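Local atomic coordinates of RNA-binding protein Smaug (Drosophila melanogaster, PDB entry 1OXJ), a protein that binds RNA through its SAM domain, which is followed by a helical PHAT domain. Residues A[70-75]-A[84-89]; A[120-125]-A[140-145]; A[23-28]-A[40-45]; A[11-16]-A[53-58]; A[63-68]-A[96-101]. All coordinates share one frame; numbering follows the deposited sequence.

Contact 1 (A[70-75]-A[84-89]); sequences NRVEQE and STAVEE
Arg71 and Glu89 reach each other through bent chains. The Arg71 chain turns at chi2 and chi3, and Glu89 folds at chi2 (-72°), which turns its carboxylate toward the guanidinium of Arg71. The two residues belong to an antiparallel helical hairpin of the PHAT domain. Helix 49-77 supplies residues 70-75 and helix 83-91 supplies 84-89. The two axes run at 165° to each other and come within 10.5 Å. At one edge of this interface, Arg71 NH1 and Glu89 OE1 form a salt bridge of 3.3 Å. The hydrogen bond within it is weak, because the N-H···O angle is only 128°. The guanidinium and carboxylate planes stand almost perpendicular, so the two groups do not meet as a flat, two-pronged pair. Attraction of charge probably matters more here than a well-directed bond. Beneath the charged pair the contact is apolar. Val72 points at the second helix and splits its two methyls between different partners. CG2 lies 4.0 Å from Glu89 CG, so the aliphatic part of the glutamate packs on the valine while its acid end goes to the arginine. Val72 also touches Val118 of helix 111-127, and Ala86 touches Met81 in the connecting turn. The other methyl of the valine, Val72 CG1, meets the methyl Ala86 CB at 3.8 Å.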
# COMPACT_ATOMS: atom_id res chain seq x y z
N ASN A 70 1.39 -7.32 -8.73
CA ASN A 70 1.27 -8.44 -9.66
C ASN A 70 2.57 -9.24 -9.64
O ASN A 70 2.56 -10.47 -9.56
CB ASN A 70 0.99 -7.91 -11.07
CG ASN A 70 0.88 -9.02 -12.10
OD1 ASN A 70 0.01 -9.89 -12.00
ND2 ASN A 70 1.76 -8.99 -13.10
N ARG A 71 3.69 -8.52 -9.72
CA ARG A 71 5.01 -9.13 -9.71
C ARG A 71 5.27 -9.92 -8.42
O ARG A 71 5.75 -11.05 -8.46
CB ARG A 71 6.08 -8.05 -9.85
CG ARG A 71 7.49 -8.60 -9.96
CD ARG A 71 8.45 -7.82 -9.08
NE ARG A 71 8.38 -6.38 -9.31
CZ ARG A 71 9.03 -5.48 -8.59
NH1 ARG A 71 9.80 -5.88 -7.58
NH2 ARG A 71 8.91 -4.19 -8.85
N VAL A 72 4.97 -9.30 -7.28
CA VAL A 72 5.18 -9.96 -6.00
C VAL A 72 4.34 -11.23 -5.92
O VAL A 72 4.81 -12.28 -5.49
CB VAL A 72 4.83 -9.02 -4.82
CG1 VAL A 72 4.80 -9.81 -3.51
CG2 VAL A 72 5.86 -7.90 -4.73
N GLU A 73 3.08 -11.12 -6.33
CA GLU A 73 2.21 -12.28 -6.32
C GLU A 73 2.87 -13.42 -7.10
O GLU A 73 3.01 -14.53 -6.61
CB GLU A 73 0.87 -11.94 -6.99
CG GLU A 73 -0.09 -13.11 -7.07
CD GLU A 73 -1.37 -12.78 -7.81
OE1 GLU A 73 -1.96 -11.72 -7.51
OE2 GLU A 73 -1.78 -13.57 -8.67
N GLN A 74 3.27 -13.10 -8.32
CA GLN A 74 3.90 -14.05 -9.23
C GLN A 74 5.18 -14.69 -8.68
O GLN A 74 5.29 -15.91 -8.61
CB GLN A 74 4.20 -13.36 -10.55
CG GLN A 74 4.85 -14.24 -11.59
CD GLN A 74 5.25 -13.44 -12.81
OE1 GLN A 74 4.41 -12.80 -13.45
NE2 GLN A 74 6.54 -13.47 -13.15
N GLU A 75 6.13 -13.85 -8.29
CA GLU A 75 7.40 -14.35 -7.77
C GLU A 75 7.32 -15.10 -6.44
O GLU A 75 8.23 -15.86 -6.11
CB GLU A 75 8.40 -13.21 -7.67
CG GLU A 75 8.87 -12.72 -9.03
CD GLU A 75 9.90 -11.62 -8.92
OE1 GLU A 75 10.90 -11.80 -8.20
OE2 GLU A 75 9.71 -10.57 -9.57
N SER A 84 10.78 -11.79 3.09
CA SER A 84 11.30 -10.52 3.59
C SER A 84 11.19 -9.47 2.49
O SER A 84 10.83 -8.32 2.76
CB SER A 84 12.76 -10.66 4.05
OG SER A 84 13.62 -10.95 2.96
N THR A 85 11.47 -9.87 1.25
CA THR A 85 11.38 -8.93 0.13
C THR A 85 9.94 -8.51 -0.12
O THR A 85 9.66 -7.32 -0.29
CB THR A 85 11.94 -9.56 -1.17
OG1 THR A 85 13.34 -9.86 -1.01
CG2 THR A 85 11.75 -8.60 -2.35
N ALA A 86 9.04 -9.49 -0.16
CA ALA A 86 7.63 -9.21 -0.40
C ALA A 86 7.07 -8.27 0.66
O ALA A 86 6.30 -7.35 0.36
CB ALA A 86 6.83 -10.52 -0.41
N VAL A 87 7.47 -8.47 1.92
CA VAL A 87 6.96 -7.61 2.98
C VAL A 87 7.55 -6.20 2.88
O VAL A 87 6.89 -5.22 3.25
CB VAL A 87 7.24 -8.24 4.37
CG1 VAL A 87 6.86 -7.28 5.47
CG2 VAL A 87 6.44 -9.53 4.51
N GLU A 88 8.76 -6.09 2.36
CA GLU A 88 9.39 -4.78 2.19
C GLU A 88 8.60 -4.01 1.14
O GLU A 88 8.29 -2.82 1.31
CB GLU A 88 10.85 -4.93 1.75
CG GLU A 88 11.63 -3.63 1.75
CD GLU A 88 13.05 -3.79 1.24
OE1 GLU A 88 13.75 -4.71 1.72
OE2 GLU A 88 13.46 -2.99 0.37
N GLU A 89 8.27 -4.68 0.04
CA GLU A 89 7.47 -4.05 -1.02
C GLU A 89 6.14 -3.57 -0.44
O GLU A 89 5.74 -2.42 -0.64
CB GLU A 89 7.20 -5.03 -2.16
CG GLU A 89 8.42 -5.44 -2.98
CD GLU A 89 8.93 -4.32 -3.87
OE1 GLU A 89 9.91 -4.55 -4.61
OE2 GLU A 89 8.36 -3.21 -3.85

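Contact 2 (A[120-125]-A[140-145]); sequences DIVTNT and GVLMWI
Val122 and Thr123 meet Leu142 through methyl groups, and the flat group beside them is the backbone carbonyl of Ile121, which has a partner on each face. Thr125 N reaches Ile121 O from one face of the carbonyl plane and Thr125 OG1 from the other. The hydroxyl bond is 2.9 Å long, and its donor stands 41° out of the plane. Two donors thus hold this oxygen. Across the interface, one methyl of Leu142 does all the touching. Leu142 has CG anti to its backbone N (chi1 178°), and its CD2 faces two residues of helix 111-127. Val122 CG1 meets Leu142 CD2 tip to tip at 4.1 Å. Thr123 CG2 comes to Leu142 CD2 at the same 4.1 Å, but the Thr123 side chain stands roughly square to the leucine. The Thr123 hydroxyl is occupied inside its own helix, bonded to Ile119 O. Helix 159-170 adds Leu169, which touches both Thr123 and Leu142. The contact joins helices 111-127 and 136-150 in the interior of the PHAT helical domain. Its chemistry is wholly apolar: the threonine offers its methyl across the gap, so the join depends on fit and burial.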
# COMPACT_ATOMS: atom_id res chain seq x y z
N ASP A 120 -2.76 -12.52 1.31
CA ASP A 120 -3.15 -13.92 1.47
C ASP A 120 -2.01 -14.86 1.10
O ASP A 120 -1.73 -15.83 1.81
CB ASP A 120 -4.38 -14.25 0.60
CG ASP A 120 -5.66 -13.63 1.13
OD1 ASP A 120 -5.76 -13.40 2.35
OD2 ASP A 120 -6.58 -13.40 0.32
N ILE A 121 -1.36 -14.58 -0.03
CA ILE A 121 -0.24 -15.40 -0.48
C ILE A 121 0.90 -15.34 0.53
O ILE A 121 1.48 -16.37 0.88
CB ILE A 121 0.28 -14.93 -1.84
CG1 ILE A 121 -0.84 -15.06 -2.89
CG2 ILE A 121 1.50 -15.74 -2.25
CD1 ILE A 121 -0.48 -14.53 -4.25
N VAL A 122 1.22 -14.14 1.00
CA VAL A 122 2.30 -13.95 1.98
C VAL A 122 2.02 -14.71 3.27
O VAL A 122 2.84 -15.53 3.71
CB VAL A 122 2.50 -12.45 2.32
CG1 VAL A 122 3.42 -12.30 3.54
CG2 VAL A 122 3.12 -11.73 1.14
N THR A 123 0.87 -14.46 3.89
CA THR A 123 0.55 -15.13 5.14
C THR A 123 0.45 -16.64 4.95
O THR A 123 0.72 -17.41 5.87
CB THR A 123 -0.77 -14.59 5.74
OG1 THR A 123 -1.85 -14.81 4.83
CG2 THR A 123 -0.65 -13.09 6.01
N ASN A 124 0.07 -17.07 3.75
CA ASN A 124 -0.04 -18.50 3.46
C ASN A 124 1.33 -19.14 3.25
O ASN A 124 1.58 -20.25 3.71
CB ASN A 124 -0.90 -18.74 2.22
CG ASN A 124 -2.38 -18.56 2.49
OD1 ASN A 124 -3.21 -18.67 1.58
ND2 ASN A 124 -2.73 -18.29 3.75
N THR A 125 2.21 -18.43 2.55
CA THR A 125 3.56 -18.92 2.30
C THR A 125 4.28 -19.01 3.63
O THR A 125 5.05 -19.94 3.89
CB THR A 125 4.33 -17.95 1.38
OG1 THR A 125 3.77 -18.01 0.06
CG2 THR A 125 5.81 -18.32 1.32
N GLY A 140 7.57 -9.23 12.22
CA GLY A 140 7.23 -7.97 12.85
C GLY A 140 6.73 -6.94 11.85
O GLY A 140 5.76 -6.22 12.10
N VAL A 141 7.38 -6.86 10.69
CA VAL A 141 6.93 -5.90 9.70
C VAL A 141 5.53 -6.29 9.20
O VAL A 141 4.65 -5.44 9.08
CB VAL A 141 7.91 -5.81 8.51
CG1 VAL A 141 7.40 -4.81 7.48
CG2 VAL A 141 9.29 -5.39 9.01
N LEU A 142 5.33 -7.57 8.93
CA LEU A 142 4.03 -8.06 8.46
C LEU A 142 2.90 -7.74 9.44
O LEU A 142 1.82 -7.34 9.03
CB LEU A 142 4.08 -9.57 8.23
CG LEU A 142 2.76 -10.20 7.77
CD1 LEU A 142 2.30 -9.50 6.48
CD2 LEU A 142 2.94 -11.70 7.55
N MET A 143 3.16 -7.90 10.74
CA MET A 143 2.12 -7.61 11.72
C MET A 143 1.78 -6.12 11.67
O MET A 143 0.61 -5.75 11.78
CB MET A 143 2.59 -8.02 13.12
CG MET A 143 2.78 -9.54 13.28
SD MET A 143 1.24 -10.50 13.17
CE MET A 143 0.53 -10.09 14.76
N TRP A 144 2.78 -5.27 11.47
CA TRP A 144 2.54 -3.84 11.35
C TRP A 144 1.71 -3.57 10.09
O TRP A 144 0.80 -2.73 10.09
CB TRP A 144 3.87 -3.09 11.26
CG TRP A 144 3.71 -1.64 10.98
CD1 TRP A 144 3.40 -0.65 11.88
CD2 TRP A 144 3.86 -1.00 9.71
NE1 TRP A 144 3.34 0.56 11.24
CE2 TRP A 144 3.61 0.38 9.91
CE3 TRP A 144 4.17 -1.45 8.42
CZ2 TRP A 144 3.67 1.31 8.86
CZ3 TRP A 144 4.23 -0.53 7.38
CH2 TRP A 144 3.98 0.84 7.61
N ILE A 145 2.02 -4.28 9.01
CA ILE A 145 1.27 -4.10 7.77
C ILE A 145 -0.21 -4.46 7.98
O ILE A 145 -1.11 -3.71 7.59
CB ILE A 145 1.84 -4.99 6.64
CG1 ILE A 145 3.22 -4.46 6.21
CG2 ILE A 145 0.87 -5.03 5.45
CD1 ILE A 145 3.97 -5.41 5.25

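Contact 3 (A[23-28]-A[40-45]); sequences IELFKN and DFLQSV
Leu25 is the residue of 23-28 that meets 40-45. Ile23 comes first and packs on Ile10 and Leu14 of helix 10-16, while its carbonyl accepts the Phe26 N-H within a 3-10 segment. Glu24 follows. Its OE1 takes a salt bridge of 2.7 Å from Lys27 NZ, which approaches from above the carboxylate plane. Leu25 is next. Its chi1 of 168° sends CG away from the backbone N, and the side chain extends toward helix 39-44. CD2 makes the close contact, 3.6 Å from Leu42 CD2, with the two leucines crossing at about a right angle. Leu25 CD1 faces two partners more loosely, both on the same side, with Phe41 CZ and Val45 CG2 each at 4.4 Å. Those two are themselves packed together, since Val45 CG2 sits over one face of the Phe41 ring toward its rim. Phe26 turns instead to helix 10-16, Ile37 and Leu55 of helix 49-77. Lys27, just past the 3-10 residues, closes the salt bridge. Within the SAM domain the contact joins the turn after helix 10-16 to helix 39-44 and Val45 just after it. The charges of Glu24 and Lys27 pair within 23-28, so only carbon groups meet across to 40-45.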
# COMPACT_ATOMS: atom_id res chain seq x y z
N ILE A 23 -0.16 19.02 2.76
CA ILE A 23 -1.50 18.44 2.93
C ILE A 23 -2.62 19.28 2.29
O ILE A 23 -3.54 18.74 1.67
CB ILE A 23 -1.83 18.22 4.44
CG1 ILE A 23 -3.19 17.54 4.60
CG2 ILE A 23 -1.86 19.55 5.16
CD1 ILE A 23 -3.24 16.12 4.06
N GLU A 24 -2.55 20.60 2.43
CA GLU A 24 -3.59 21.47 1.88
C GLU A 24 -3.73 21.44 0.37
O GLU A 24 -4.80 21.76 -0.17
CB GLU A 24 -3.37 22.91 2.34
CG GLU A 24 -3.59 23.13 3.83
CD GLU A 24 -4.96 22.69 4.29
OE1 GLU A 24 -5.96 23.08 3.65
OE2 GLU A 24 -5.04 21.96 5.30
N LEU A 25 -2.66 21.08 -0.33
CA LEU A 25 -2.69 21.02 -1.78
C LEU A 25 -3.75 20.03 -2.26
O LEU A 25 -4.33 20.22 -3.34
CB LEU A 25 -1.33 20.59 -2.32
CG LEU A 25 -1.30 20.20 -3.80
CD1 LEU A 25 -1.77 21.38 -4.64
CD2 LEU A 25 0.09 19.78 -4.19
N PHE A 26 -4.01 19.00 -1.46
CA PHE A 26 -4.98 17.95 -1.81
C PHE A 26 -6.43 18.19 -1.38
O PHE A 26 -7.31 17.38 -1.67
CB PHE A 26 -4.49 16.60 -1.24
CG PHE A 26 -3.14 16.19 -1.75
CD1 PHE A 26 -1.97 16.78 -1.24
CD2 PHE A 26 -3.02 15.26 -2.78
CE1 PHE A 26 -0.72 16.45 -1.76
CE2 PHE A 26 -1.77 14.92 -3.31
CZ PHE A 26 -0.62 15.52 -2.80
N LYS A 27 -6.67 19.31 -0.70
CA LYS A 27 -7.99 19.70 -0.19
C LYS A 27 -9.23 19.05 -0.79
O LYS A 27 -9.89 18.22 -0.15
CB LYS A 27 -8.13 21.23 -0.26
CG LYS A 27 -9.46 21.76 0.27
CD LYS A 27 -9.77 21.29 1.70
CE LYS A 27 -8.73 21.78 2.71
NZ LYS A 27 -7.40 21.12 2.53
N ASN A 28 -9.60 19.44 -2.00
CA ASN A 28 -10.78 18.85 -2.62
C ASN A 28 -10.40 18.04 -3.84
O ASN A 28 -11.22 17.83 -4.74
CB ASN A 28 -11.77 19.94 -3.02
CG ASN A 28 -12.40 20.61 -1.83
OD1 ASN A 28 -12.96 19.95 -0.95
ND2 ASN A 28 -12.33 21.94 -1.79
N ASP A 40 5.99 19.40 -13.01
CA ASP A 40 5.77 20.71 -13.62
C ASP A 40 4.58 21.42 -12.98
O ASP A 40 4.64 22.61 -12.68
CB ASP A 40 5.55 20.51 -15.12
CG ASP A 40 5.60 21.80 -15.90
OD1 ASP A 40 6.37 22.70 -15.52
OD2 ASP A 40 4.86 21.89 -16.90
N PHE A 41 3.50 20.68 -12.75
CA PHE A 41 2.31 21.23 -12.11
C PHE A 41 2.63 21.69 -10.69
O PHE A 41 2.22 22.77 -10.28
CB PHE A 41 1.21 20.16 -12.05
CG PHE A 41 0.15 20.44 -11.01
CD1 PHE A 41 -0.78 21.46 -11.19
CD2 PHE A 41 0.13 19.71 -9.82
CE1 PHE A 41 -1.71 21.75 -10.20
CE2 PHE A 41 -0.80 19.99 -8.83
CZ PHE A 41 -1.72 21.02 -9.01
N LEU A 42 3.35 20.86 -9.95
CA LEU A 42 3.69 21.20 -8.57
C LEU A 42 4.53 22.47 -8.47
O LEU A 42 4.26 23.34 -7.65
CB LEU A 42 4.43 20.02 -7.92
CG LEU A 42 3.59 18.75 -7.78
CD1 LEU A 42 4.48 17.59 -7.32
CD2 LEU A 42 2.44 18.99 -6.77
N GLN A 43 5.55 22.57 -9.32
CA GLN A 43 6.40 23.76 -9.30
C GLN A 43 5.56 25.00 -9.59
O GLN A 43 5.79 26.06 -9.01
CB GLN A 43 7.51 23.65 -10.36
CG GLN A 43 8.61 22.67 -10.03
CD GLN A 43 9.76 22.74 -11.03
OE1 GLN A 43 10.39 23.79 -11.19
NE2 GLN A 43 10.02 21.63 -11.72
N SER A 44 4.57 24.85 -10.47
CA SER A 44 3.69 25.95 -10.84
C SER A 44 2.77 26.44 -9.74
O SER A 44 2.33 27.60 -9.78
CB SER A 44 2.86 25.56 -12.06
OG SER A 44 3.68 25.36 -13.19
N VAL A 45 2.45 25.59 -8.78
CA VAL A 45 1.56 26.01 -7.70
C VAL A 45 2.27 26.26 -6.36
O VAL A 45 1.65 26.18 -5.31
CB VAL A 45 0.39 25.02 -7.50
CG1 VAL A 45 -0.50 25.01 -8.75
CG2 VAL A 45 0.91 23.62 -7.24

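Contact 4 (A[11-16]-A[53-58]); sequences GLWLKS and HKLALC
Trp13 brings the six-membered end of its indole up to Cys58 and Leu55 of helix 49-77. Trp13 CZ2 lies 4.0 Å from Cys58 CB, and Trp13 CH2 lies 4.3 Å from Leu55 CD1. Both approaches are oblique to the ring. With chi1 at -179°, the Trp13 side chain leaves its backbone fully extended, which carries the ring out from helix 10-16 and over the gap. Cys58 points at the tryptophan but touches it with its CB carbon. The end of Leu55 comes near the adjoining ring carbon, CH2. Ile59 and Leu62, farther along the long helix, also touch the indole, and the 96-101 loop adds Thr96. A polar link lies close by. Lys54, with its chain fully extended, gives a hydrogen bond from NZ to Leu17 O, just beyond segment 11-16. This is the packing of the first helix of the SAM domain on its long last helix, which runs on into the PHAT domain. The contact itself sets an aromatic ring against aliphatic carbon, so dispersion between the indole and its neighbours probably supplies most of the attraction.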
# COMPACT_ATOMS: atom_id res chain seq x y z
N GLY A 11 -3.31 12.23 4.32
CA GLY A 11 -2.47 12.82 5.35
C GLY A 11 -1.41 11.88 5.90
O GLY A 11 -0.24 12.24 6.02
N LEU A 12 -1.82 10.66 6.24
CA LEU A 12 -0.89 9.69 6.79
C LEU A 12 0.18 9.34 5.75
O LEU A 12 1.36 9.18 6.08
CB LEU A 12 -1.64 8.43 7.22
CG LEU A 12 -0.86 7.30 7.92
CD1 LEU A 12 -0.00 6.56 6.91
CD2 LEU A 12 0.02 7.87 9.03
N TRP A 13 -0.23 9.25 4.49
CA TRP A 13 0.72 8.93 3.42
C TRP A 13 1.77 10.03 3.32
O TRP A 13 2.97 9.76 3.31
CB TRP A 13 -0.03 8.78 2.08
CG TRP A 13 0.88 8.44 0.92
CD1 TRP A 13 1.71 7.36 0.82
CD2 TRP A 13 0.99 9.15 -0.32
NE1 TRP A 13 2.33 7.35 -0.42
CE2 TRP A 13 1.90 8.43 -1.13
CE3 TRP A 13 0.40 10.32 -0.83
CZ2 TRP A 13 2.24 8.85 -2.43
CZ3 TRP A 13 0.73 10.73 -2.12
CH2 TRP A 13 1.65 10.00 -2.90
N LEU A 14 1.32 11.28 3.25
CA LEU A 14 2.26 12.40 3.16
C LEU A 14 3.22 12.42 4.35
O LEU A 14 4.42 12.70 4.19
CB LEU A 14 1.51 13.72 3.08
CG LEU A 14 0.69 13.96 1.81
CD1 LEU A 14 -0.02 15.31 1.92
CD2 LEU A 14 1.61 13.95 0.61
N LYS A 15 2.69 12.18 5.54
CA LYS A 15 3.51 12.15 6.74
C LYS A 15 4.61 11.09 6.61
O LYS A 15 5.73 11.26 7.10
CB LYS A 15 2.65 11.85 7.97
CG LYS A 15 1.80 13.03 8.45
CD LYS A 15 0.84 12.62 9.56
CE LYS A 15 0.11 13.83 10.13
NZ LYS A 15 -0.89 13.43 11.17
N SER A 16 4.29 10.00 5.91
CA SER A 16 5.25 8.91 5.74
C SER A 16 6.38 9.27 4.78
O SER A 16 7.44 8.63 4.79
CB SER A 16 4.54 7.64 5.26
OG SER A 16 4.29 7.66 3.86
N HIS A 53 9.81 17.36 -7.36
CA HIS A 53 10.42 16.17 -7.93
C HIS A 53 10.11 14.93 -7.10
O HIS A 53 9.71 13.90 -7.64
CB HIS A 53 11.94 16.36 -8.04
CG HIS A 53 12.64 15.20 -8.69
ND1 HIS A 53 12.34 14.78 -9.97
CD2 HIS A 53 13.60 14.37 -8.23
CE1 HIS A 53 13.09 13.73 -10.27
NE2 HIS A 53 13.86 13.46 -9.23
N LYS A 54 10.29 15.02 -5.78
CA LYS A 54 10.03 13.89 -4.91
C LYS A 54 8.58 13.42 -4.94
O LYS A 54 8.31 12.23 -5.07
CB LYS A 54 10.43 14.22 -3.48
CG LYS A 54 10.31 13.03 -2.54
CD LYS A 54 10.63 13.46 -1.12
CE LYS A 54 10.63 12.27 -0.17
NZ LYS A 54 10.93 12.70 1.22
N LEU A 55 7.65 14.36 -4.83
CA LEU A 55 6.23 14.00 -4.85
C LEU A 55 5.85 13.43 -6.21
O LEU A 55 5.07 12.48 -6.30
CB LEU A 55 5.36 15.21 -4.50
CG LEU A 55 3.85 14.97 -4.39
CD1 LEU A 55 3.58 13.79 -3.47
CD2 LEU A 55 3.18 16.22 -3.85
N ALA A 56 6.41 14.00 -7.28
CA ALA A 56 6.10 13.50 -8.61
C ALA A 56 6.57 12.06 -8.72
O ALA A 56 5.90 11.22 -9.31
CB ALA A 56 6.78 14.37 -9.67
N LEU A 57 7.73 11.77 -8.14
CA LEU A 57 8.28 10.42 -8.16
C LEU A 57 7.38 9.47 -7.38
O LEU A 57 7.15 8.34 -7.80
CB LEU A 57 9.68 10.39 -7.54
CG LEU A 57 10.82 11.05 -8.32
CD1 LEU A 57 12.12 10.89 -7.55
CD2 LEU A 57 10.93 10.41 -9.70
N CYS A 58 6.88 9.93 -6.24
CA CYS A 58 6.01 9.12 -5.41
C CYS A 58 4.70 8.83 -6.13
O CYS A 58 4.18 7.72 -6.05
CB CYS A 58 5.74 9.81 -4.07
SG CYS A 58 7.19 9.93 -3.00

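Contact 5 (A[63-68]-A[96-101]); sequences KERANI and TPMKPL
Arg65 NH1 gives two hydrogen bonds to the segment 96-101. The shorter runs to Pro97 O, 2.7 Å from Arg65 NH1, and is nearly straight at 169°. Pro97 O lies close to the guanidinium plane, at its edge. Seen from the carbonyl, however, the donor stands 43° out of the plane and is not on a lone pair. The second bond joins Arg65 NH1 to Thr96 OG1 at 3.0 Å and is more bent, at 144°. The two acceptors lie in well-separated directions from NH1, so each can take its own N-H. The Thr96 hydroxyl has a second partner, Ile93 O, which probably helps to orient it. Arg65 and Thr96 run alongside each other in opposite senses, and Arg65 CD comes within 3.5 Å of Thr96 OG1. Met98 adds CG at 3.8 Å from Arg65 NH1, oblique to the guanidinium. The setting is the long helix 49-77, shared by the SAM and PHAT domains, here kinked near Ala66 and Asn67. The arginine ties it to the irregular loop between helices 83-91 and 111-127. Arg65 is buried, and its other polar atoms are served too: NE bonds to Leu62 O, and NH2 makes a weak bond to Tyr31 OH. On the helix surface, Asn67 ND2 bonds to Glu64 OE1 at 2.9 Å.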
# COMPACT_ATOMS: atom_id res chain seq x y z
N LYS A 63 1.41 4.84 -9.47
CA LYS A 63 0.92 4.27 -10.71
C LYS A 63 1.47 2.88 -10.98
O LYS A 63 0.87 2.11 -11.73
CB LYS A 63 1.25 5.18 -11.90
CG LYS A 63 0.68 6.59 -11.81
CD LYS A 63 0.94 7.34 -13.12
CE LYS A 63 0.95 8.84 -12.93
NZ LYS A 63 2.17 9.31 -12.20
N GLU A 64 2.59 2.54 -10.36
CA GLU A 64 3.20 1.22 -10.56
C GLU A 64 2.71 0.16 -9.58
O GLU A 64 3.03 -1.02 -9.73
CB GLU A 64 4.72 1.33 -10.45
CG GLU A 64 5.38 2.00 -11.65
CD GLU A 64 4.94 1.40 -12.97
OE1 GLU A 64 5.04 0.16 -13.13
OE2 GLU A 64 4.49 2.16 -13.85
N ARG A 65 1.93 0.56 -8.59
CA ARG A 65 1.43 -0.39 -7.60
C ARG A 65 0.86 -1.68 -8.16
O ARG A 65 1.23 -2.77 -7.71
CB ARG A 65 0.41 0.29 -6.70
CG ARG A 65 1.03 1.25 -5.69
CD ARG A 65 -0.05 1.97 -4.91
NE ARG A 65 -0.92 2.76 -5.80
CZ ARG A 65 -1.99 3.41 -5.38
NH1 ARG A 65 -2.32 3.37 -4.09
NH2 ARG A 65 -2.76 4.08 -6.24
N ALA A 66 -0.04 -1.59 -9.14
CA ALA A 66 -0.64 -2.80 -9.71
C ALA A 66 0.41 -3.76 -10.27
O ALA A 66 0.33 -4.97 -10.06
CB ALA A 66 -1.65 -2.42 -10.81
N ASN A 67 1.39 -3.21 -10.98
CA ASN A 67 2.45 -4.05 -11.54
C ASN A 67 3.31 -4.64 -10.42
O ASN A 67 3.67 -5.82 -10.45
CB ASN A 67 3.34 -3.23 -12.49
CG ASN A 67 2.60 -2.74 -13.73
OD1 ASN A 67 1.77 -3.46 -14.29
ND2 ASN A 67 2.90 -1.52 -14.16
N ILE A 68 3.65 -3.82 -9.44
CA ILE A 68 4.46 -4.28 -8.32
C ILE A 68 3.75 -5.42 -7.60
O ILE A 68 4.35 -6.47 -7.34
CB ILE A 68 4.73 -3.15 -7.31
CG1 ILE A 68 5.69 -2.12 -7.94
CG2 ILE A 68 5.30 -3.72 -6.02
CD1 ILE A 68 5.76 -0.81 -7.18
N THR A 96 -0.38 4.03 1.12
CA THR A 96 -0.79 4.82 -0.05
C THR A 96 -2.30 4.91 -0.21
O THR A 96 -3.04 4.03 0.22
CB THR A 96 -0.21 4.24 -1.36
OG1 THR A 96 -0.78 2.95 -1.60
CG2 THR A 96 1.30 4.11 -1.26
N PRO A 97 -2.79 6.00 -0.85
CA PRO A 97 -4.22 6.20 -1.08
C PRO A 97 -4.77 5.10 -1.96
O PRO A 97 -4.29 4.87 -3.07
CB PRO A 97 -4.27 7.57 -1.77
CG PRO A 97 -3.04 8.27 -1.27
CD PRO A 97 -2.00 7.17 -1.28
N MET A 98 -5.78 4.40 -1.45
CA MET A 98 -6.41 3.31 -2.19
C MET A 98 -7.92 3.49 -2.20
O MET A 98 -8.54 3.78 -1.18
CB MET A 98 -6.08 1.96 -1.55
CG MET A 98 -4.62 1.53 -1.63
SD MET A 98 -4.37 -0.19 -1.00
CE MET A 98 -3.09 0.07 0.23
N LYS A 99 -8.51 3.30 -3.38
CA LYS A 99 -9.95 3.41 -3.52
C LYS A 99 -10.58 2.17 -2.91
O LYS A 99 -9.91 1.16 -2.70
CB LYS A 99 -10.32 3.48 -5.00
CG LYS A 99 -9.73 4.67 -5.74
CD LYS A 99 -10.30 4.78 -7.15
CE LYS A 99 -11.72 5.32 -7.13
NZ LYS A 99 -12.22 5.58 -8.51
N PRO A 100 -11.88 2.24 -2.60
CA PRO A 100 -12.58 1.09 -2.02
C PRO A 100 -12.48 -0.14 -2.93
O PRO A 100 -12.30 -0.02 -4.15
CB PRO A 100 -14.02 1.58 -1.91
CG PRO A 100 -13.84 3.06 -1.62
CD PRO A 100 -12.73 3.44 -2.59
N LEU A 101 -12.58 -1.33 -2.35
CA LEU A 101 -12.54 -2.56 -3.14
C LEU A 101 -13.71 -2.56 -4.12
O LEU A 101 -13.60 -3.08 -5.23
CB LEU A 101 -12.63 -3.78 -2.23
CG LEU A 101 -11.51 -3.97 -1.21
CD1 LEU A 101 -11.88 -5.11 -0.28
CD2 LEU A 101 -10.20 -4.27 -1.92

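In the fold
Helix 49-77 is the shared element: contacts 4, 5 and 1 use it in chain order. Contacts 3 and 4 belong to the SAM domain, with centres about 12 Å apart, and meet where Leu42 CD1 lies 3.8 Å from Leu55 CB. Contact 4 touches contact 5 through Trp13 NE1, 3.5 Å from Thr96 CG2, which links the SAM helices to the loop 96-101. Contact 5 in turn touches contact 1, with Ile68 CG2 at 3.8 Å from Glu89 OE2. Contacts 1 and 2, with centres about 11 Å apart, share PHAT packing through Val87, Val141 and Ile145. Contacts 2 and 3 are farthest apart, with centres about 35 Å from each other.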